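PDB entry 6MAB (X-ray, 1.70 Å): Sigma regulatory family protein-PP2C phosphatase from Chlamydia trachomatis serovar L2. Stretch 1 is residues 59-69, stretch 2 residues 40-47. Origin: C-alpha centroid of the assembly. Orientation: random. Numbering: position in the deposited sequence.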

ATOM      1  N   ALA A  59      25.368  14.610 -11.090  1.00 46.86           N
ATOM      2  CA  ALA A  59      26.071  14.956  -9.859  1.00 46.31           C
ATOM      3  C   ALA A  59      25.136  14.907  -8.664  1.00 38.21           C
ATOM      4  O   ALA A  59      25.469  14.342  -7.617  1.00 41.09           O
ATOM      5  CB  ALA A  59      26.700  16.345  -9.987  1.00 48.31           C
ATOM      6  N   LEU A  60      23.958  15.512  -8.790  1.00 38.68           N
ATOM      7  CA  LEU A  60      23.024  15.498  -7.677  1.00 39.00           C
ATOM      8  C   LEU A  60      22.573  14.076  -7.370  1.00 40.22           C
ATOM      9  O   LEU A  60      22.447  13.695  -6.202  1.00 34.86           O
ATOM     10  CB  LEU A  60      21.823  16.387  -7.991  1.00 34.38           C
ATOM     11  CG  LEU A  60      20.725  16.359  -6.937  1.00 34.39           C
ATOM     12  CD1 LEU A  60      21.262  16.814  -5.594  1.00 39.11           C
ATOM     13  CD2 LEU A  60      19.551  17.224  -7.360  1.00 38.93           C
ATOM     14  N   SER A  61      22.313  13.287  -8.411  1.00 39.34           N
ATOM     15  CA  SER A  61      21.925  11.895  -8.220  1.00 32.91           C
ATOM     16  C   SER A  61      22.974  11.130  -7.423  1.00 33.49           C
ATOM     17  O   SER A  61      22.636  10.352  -6.520  1.00 31.92           O
ATOM     18  CB  SER A  61      21.697  11.248  -9.587  1.00 36.60           C
ATOM     19  OG  SER A  61      20.615  11.879 -10.253  1.00 31.93           O
ATOM     20  N   LYS A  62      24.254  11.332  -7.748  1.00 35.97           N
ATOM     21  CA  LYS A  62      25.321  10.641  -7.030  1.00 35.41           C
ATOM     22  C   LYS A  62      25.339  11.030  -5.559  1.00 39.03           C
ATOM     23  O   LYS A  62      25.595  10.188  -4.691  1.00 40.63           O
ATOM     24  CB  LYS A  62      26.669  10.932  -7.687  1.00 40.69           C
ATOM     25  CG  LYS A  62      26.918  10.060  -8.894  1.00 42.84           C
ATOM     26  N   GLU A  63      25.061  12.296  -5.250  1.00 38.37           N
ATOM     27  CA  GLU A  63      24.971  12.686  -3.848  1.00 42.37           C
ATOM     28  C   GLU A  63      23.763  12.043  -3.174  1.00 38.53           C
ATOM     29  O   GLU A  63      23.837  11.639  -2.006  1.00 38.84           O
ATOM     30  CB  GLU A  63      24.903  14.208  -3.723  1.00 38.06           C
ATOM     31  N   MET A  64      22.634  11.955  -3.883  1.00 31.29           N
ATOM     32  CA  MET A  64      21.457  11.317  -3.307  1.00 30.85           C
ATOM     33  C   MET A  64      21.709   9.832  -3.070  1.00 29.77           C
ATOM     34  O   MET A  64      21.268   9.268  -2.064  1.00 31.71           O
ATOM     35  CB  MET A  64      20.249  11.518  -4.226  1.00 27.85           C
ATOM     36  CG  MET A  64      19.789  12.995  -4.286  1.00 27.31           C
ATOM     37  SD  MET A  64      18.674  13.401  -5.641  1.00 30.51           S
ATOM     38  CE  MET A  64      17.265  12.337  -5.334  1.00 32.72           C
ATOM     39  N   GLU A  65      22.410   9.188  -3.988  1.00 30.21           N
ATOM     40  CA  GLU A  65      22.758   7.781  -3.817  1.00 31.88           C
ATOM     41  C   GLU A  65      23.597   7.545  -2.562  1.00 31.31           C
ATOM     42  O   GLU A  65      23.347   6.600  -1.806  1.00 32.32           O
ATOM     43  CB  GLU A  65      23.506   7.305  -5.054  1.00 35.19           C
ATOM     44  CG  GLU A  65      23.935   5.866  -5.001  1.00 50.28           C
ATOM     45  CD  GLU A  65      24.870   5.520  -6.128  1.00 69.79           C
ATOM     46  OE1 GLU A  65      25.837   6.280  -6.355  1.00 86.46           O
ATOM     47  OE2 GLU A  65      24.625   4.498  -6.794  1.00 64.87           O
ATOM     48  N   LYS A  66      24.641   8.355  -2.356  1.00 33.01           N
ATOM     49  CA  LYS A  66      25.522   8.140  -1.207  1.00 40.04           C
ATOM     50  C   LYS A  66      24.749   8.213   0.104  1.00 38.09           C
ATOM     51  O   LYS A  66      25.007   7.434   1.034  1.00 36.21           O
ATOM     52  CB  LYS A  66      26.666   9.163  -1.206  1.00 37.03           C
ATOM     53  CG  LYS A  66      27.832   8.797  -2.094  1.00 47.27           C
ATOM     54  N   ILE A  67      23.792   9.131   0.194  1.00 32.83           N
ATOM     55  CA  ILE A  67      23.049   9.336   1.431  1.00 29.18           C
ATOM     56  C   ILE A  67      21.958   8.289   1.606  1.00 35.47           C
ATOM     57  O   ILE A  67      21.789   7.732   2.698  1.00 37.18           O
ATOM     58  CB  ILE A  67      22.459  10.757   1.458  1.00 34.03           C
ATOM     59  CG1 ILE A  67      23.582  11.798   1.455  1.00 44.09           C
ATOM     60  CG2 ILE A  67      21.529  10.925   2.670  1.00 33.38           C
ATOM     61  CD1 ILE A  67      23.097  13.222   1.226  1.00 46.41           C
ATOM     62  N   PHE A  68      21.184   8.015   0.550  1.00 33.89           N
ATOM     63  CA  PHE A  68      19.909   7.320   0.692  1.00 24.87           C
ATOM     64  C   PHE A  68      19.883   5.904   0.139  1.00 23.96           C
ATOM     65  O   PHE A  68      18.865   5.224   0.317  1.00 25.75           O
ATOM     66  CB  PHE A  68      18.793   8.122   0.021  1.00 24.81           C
ATOM     67  CG  PHE A  68      18.478   9.419   0.710  1.00 27.45           C
ATOM     68  CD1 PHE A  68      17.929   9.421   1.970  1.00 32.53           C
ATOM     69  CD2 PHE A  68      18.721  10.619   0.094  1.00 28.04           C
ATOM     70  CE1 PHE A  68      17.638  10.602   2.607  1.00 30.84           C
ATOM     71  CE2 PHE A  68      18.430  11.805   0.726  1.00 33.28           C
ATOM     72  CZ  PHE A  68      17.885  11.792   1.981  1.00 27.51           C
ATOM     73  N   HIS A  69      20.953   5.431  -0.514  1.00 26.59           N
ATOM     74  CA  HIS A  69      20.903   4.098  -1.116  1.00 33.32           C
ATOM     75  C   HIS A  69      20.579   3.033  -0.082  1.00 35.50           C
ATOM     76  O   HIS A  69      19.911   2.044  -0.402  1.00 31.25           O
ATOM     77  CB  HIS A  69      22.233   3.759  -1.801  1.00 44.46           C
ATOM     78  CG  HIS A  69      23.328   3.359  -0.855  1.00 76.83           C
ATOM     79  ND1 HIS A  69      24.049   4.270  -0.110  1.00 83.87           N
ATOM     80  CD2 HIS A  69      23.832   2.141  -0.546  1.00 82.25           C
ATOM     81  CE1 HIS A  69      24.943   3.629   0.623  1.00 83.28           C
ATOM     82  NE2 HIS A  69      24.832   2.337   0.376  1.00 81.94           N
TER
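Stretch 2 (40-47) ALFSEIFD

Stretch 2 enters as the last turns of a helix, residues 40-45, and leaves helical phi/psi at Phe 46 (-118/128), from where Asp 47 continues in extended form. The backbone bond from Phe 46 N to Phe 42 O, 2.8 Å, still ties that residue to the final turn. Stretch 1 is helical from its first residue. The two helices run at 126° to each other, more antiparallel than parallel, and their axes come no closer than 12.5 Å. Such a wide gap calls for long side chains: even the nearest CA pair, Leu 60 CA and Phe 46 CA, is 8.7 Å apart.

Phe 46 fills much of it. Its CA-to-CB bond points toward stretch 1, chi1 is m (-47°), and its ring lies along one stripe of the helix at i, i+3, i+4 and i+7. Leu 60 CD1 reaches Phe 46 CD1 at 3.4 Å, a tight contact made by a side chain that starts out sideways and bends in at its end. Glu 63 CB packs at 3.9 Å from Phe 46 CE1, Met 64 CG at 3.9 Å from Phe 46 CE2, and Ile 67 CD1 at 3.7 Å from Phe 46 CZ.

The helical part of stretch 2 meets the later turns of stretch 1. Phe 68 is the counterpart of Phe 46, one aromatic touching four residues: Phe 68 CE1 lies 4.0 Å from Leu 41 CD2, Phe 68 CZ 4.0 Å from Ile 45 CD1, and Phe 68 CE2 4.3 Å from both Phe 42 CD1 and Phe 46 CE2. The two rings Phe 68 and Phe 46 meet edge to edge. Met 64 bridges two aromatics, its CE 3.8 Å from Phe 42 CE1 and its SD at the edge of that ring.

No hydrogen bond crosses among the modelled atoms; the rule here is apolar shape, with 367 Å² buried.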

ATOM      1  N   ALA A  40      11.151  17.455   4.335  1.00 20.40           N
ATOM      2  CA  ALA A  40      11.934  18.351   5.173  1.00 22.21           C
ATOM      3  C   ALA A  40      13.392  17.911   5.247  1.00 19.55           C
ATOM      4  O   ALA A  40      14.299  18.754   5.244  1.00 23.63           O
ATOM      5  CB  ALA A  40      11.332  18.409   6.574  1.00 21.17           C
ATOM      6  N   LEU A  41      13.633  16.600   5.360  1.00 21.43           N
ATOM      7  CA  LEU A  41      14.997  16.080   5.395  1.00 26.71           C
ATOM      8  C   LEU A  41      15.698  16.357   4.079  1.00 24.00           C
ATOM      9  O   LEU A  41      16.810  16.885   4.049  1.00 24.96           O
ATOM     10  CB  LEU A  41      14.990  14.565   5.670  1.00 23.64           C
ATOM     11  CG  LEU A  41      16.357  13.861   5.650  1.00 25.21           C
ATOM     12  CD1 LEU A  41      17.285  14.490   6.699  1.00 33.78           C
ATOM     13  CD2 LEU A  41      16.177  12.350   5.880  1.00 26.22           C
ATOM     14  N   PHE A  42      15.036  16.011   2.976  1.00 20.09           N
ATOM     15  CA  PHE A  42      15.613  16.214   1.659  1.00 26.26           C
ATOM     16  C   PHE A  42      15.957  17.675   1.432  1.00 26.58           C
ATOM     17  O   PHE A  42      17.029  17.988   0.905  1.00 27.40           O
ATOM     18  CB  PHE A  42      14.647  15.715   0.591  1.00 21.60           C
ATOM     19  CG  PHE A  42      15.213  15.751  -0.785  1.00 21.51           C
ATOM     20  CD1 PHE A  42      15.964  14.684  -1.247  1.00 31.91           C
ATOM     21  CD2 PHE A  42      15.031  16.848  -1.602  1.00 29.08           C
ATOM     22  CE1 PHE A  42      16.512  14.710  -2.509  1.00 29.41           C
ATOM     23  CE2 PHE A  42      15.587  16.874  -2.864  1.00 37.45           C
ATOM     24  CZ  PHE A  42      16.323  15.797  -3.309  1.00 30.18           C
ATOM     25  N   SER A  43      15.054  18.582   1.821  1.00 23.81           N
ATOM     26  CA  SER A  43      15.235  20.010   1.583  1.00 31.47           C
ATOM     27  C   SER A  43      16.365  20.575   2.423  1.00 33.34           C
ATOM     28  O   SER A  43      17.028  21.536   2.008  1.00 32.79           O
ATOM     29  CB  SER A  43      13.937  20.767   1.895  1.00 26.38           C
ATOM     30  OG  SER A  43      12.935  20.410   0.964  1.00 30.25           O
ATOM     31  N   GLU A  44      16.568  20.016   3.616  1.00 30.18           N
ATOM     32  CA  GLU A  44      17.640  20.465   4.494  1.00 33.64           C
ATOM     33  C   GLU A  44      18.994  20.084   3.926  1.00 35.84           C
ATOM     34  O   GLU A  44      19.990  20.749   4.221  1.00 37.99           O
ATOM     35  CB  GLU A  44      17.437  19.861   5.891  1.00 29.88           C
ATOM     36  CG  GLU A  44      18.363  20.355   6.978  1.00 38.22           C
ATOM     37  CD  GLU A  44      17.851  19.971   8.367  1.00 38.62           C
ATOM     38  OE1 GLU A  44      16.684  20.286   8.691  1.00 43.83           O
ATOM     39  OE2 GLU A  44      18.596  19.330   9.130  1.00 55.79           O
ATOM     40  N   ILE A  45      19.032  19.052   3.090  1.00 35.41           N
ATOM     41  CA  ILE A  45      20.261  18.593   2.456  1.00 39.19           C
ATOM     42  C   ILE A  45      20.472  19.266   1.114  1.00 44.09           C
ATOM     43  O   ILE A  45      21.560  19.778   0.839  1.00 44.93           O
ATOM     44  CB  ILE A  45      20.232  17.056   2.306  1.00 46.37           C
ATOM     45  CG1 ILE A  45      20.107  16.398   3.679  1.00 40.97           C
ATOM     46  CG2 ILE A  45      21.470  16.563   1.570  1.00 55.72           C
ATOM     47  CD1 ILE A  45      19.866  14.897   3.630  1.00 46.09           C
ATOM     48  N   PHE A  46      19.446  19.254   0.263  1.00 35.80           N
ATOM     49  CA  PHE A  46      19.497  19.846  -1.073  1.00 41.17           C
ATOM     50  C   PHE A  46      18.481  20.979  -1.185  1.00 50.67           C
ATOM     51  O   PHE A  46      17.292  20.780  -0.913  1.00 55.96           O
ATOM     52  CB  PHE A  46      19.216  18.783  -2.122  1.00 38.49           C
ATOM     53  CG  PHE A  46      19.993  17.528  -1.906  1.00 40.33           C
ATOM     54  CD1 PHE A  46      21.326  17.455  -2.264  1.00 41.09           C
ATOM     55  CD2 PHE A  46      19.398  16.429  -1.315  1.00 39.58           C
ATOM     56  CE1 PHE A  46      22.046  16.291  -2.061  1.00 59.50           C
ATOM     57  CE2 PHE A  46      20.108  15.268  -1.106  1.00 55.99           C
ATOM     58  CZ  PHE A  46      21.435  15.197  -1.477  1.00 66.76           C
ATOM     59  N   ASP A  47      18.938  22.151  -1.628  1.00 42.46           N
ATOM     60  CA  ASP A  47      18.097  23.349  -1.625  1.00 61.16           C
ATOM     61  C   ASP A  47      17.072  23.313  -2.757  1.00 43.10           C
ATOM     62  O   ASP A  47      17.439  23.252  -3.935  1.00 50.33           O
ATOM     63  CB  ASP A  47      18.961  24.601  -1.751  1.00 88.74           C
ATOM     64  CG  ASP A  47      18.133  25.866  -1.822  1.00 83.87           C
ATOM     65  OD1 ASP A  47      17.213  26.014  -0.986  1.00 58.78           O
ATOM     66  OD2 ASP A  47      18.395  26.705  -2.714  1.00 95.44           O
TER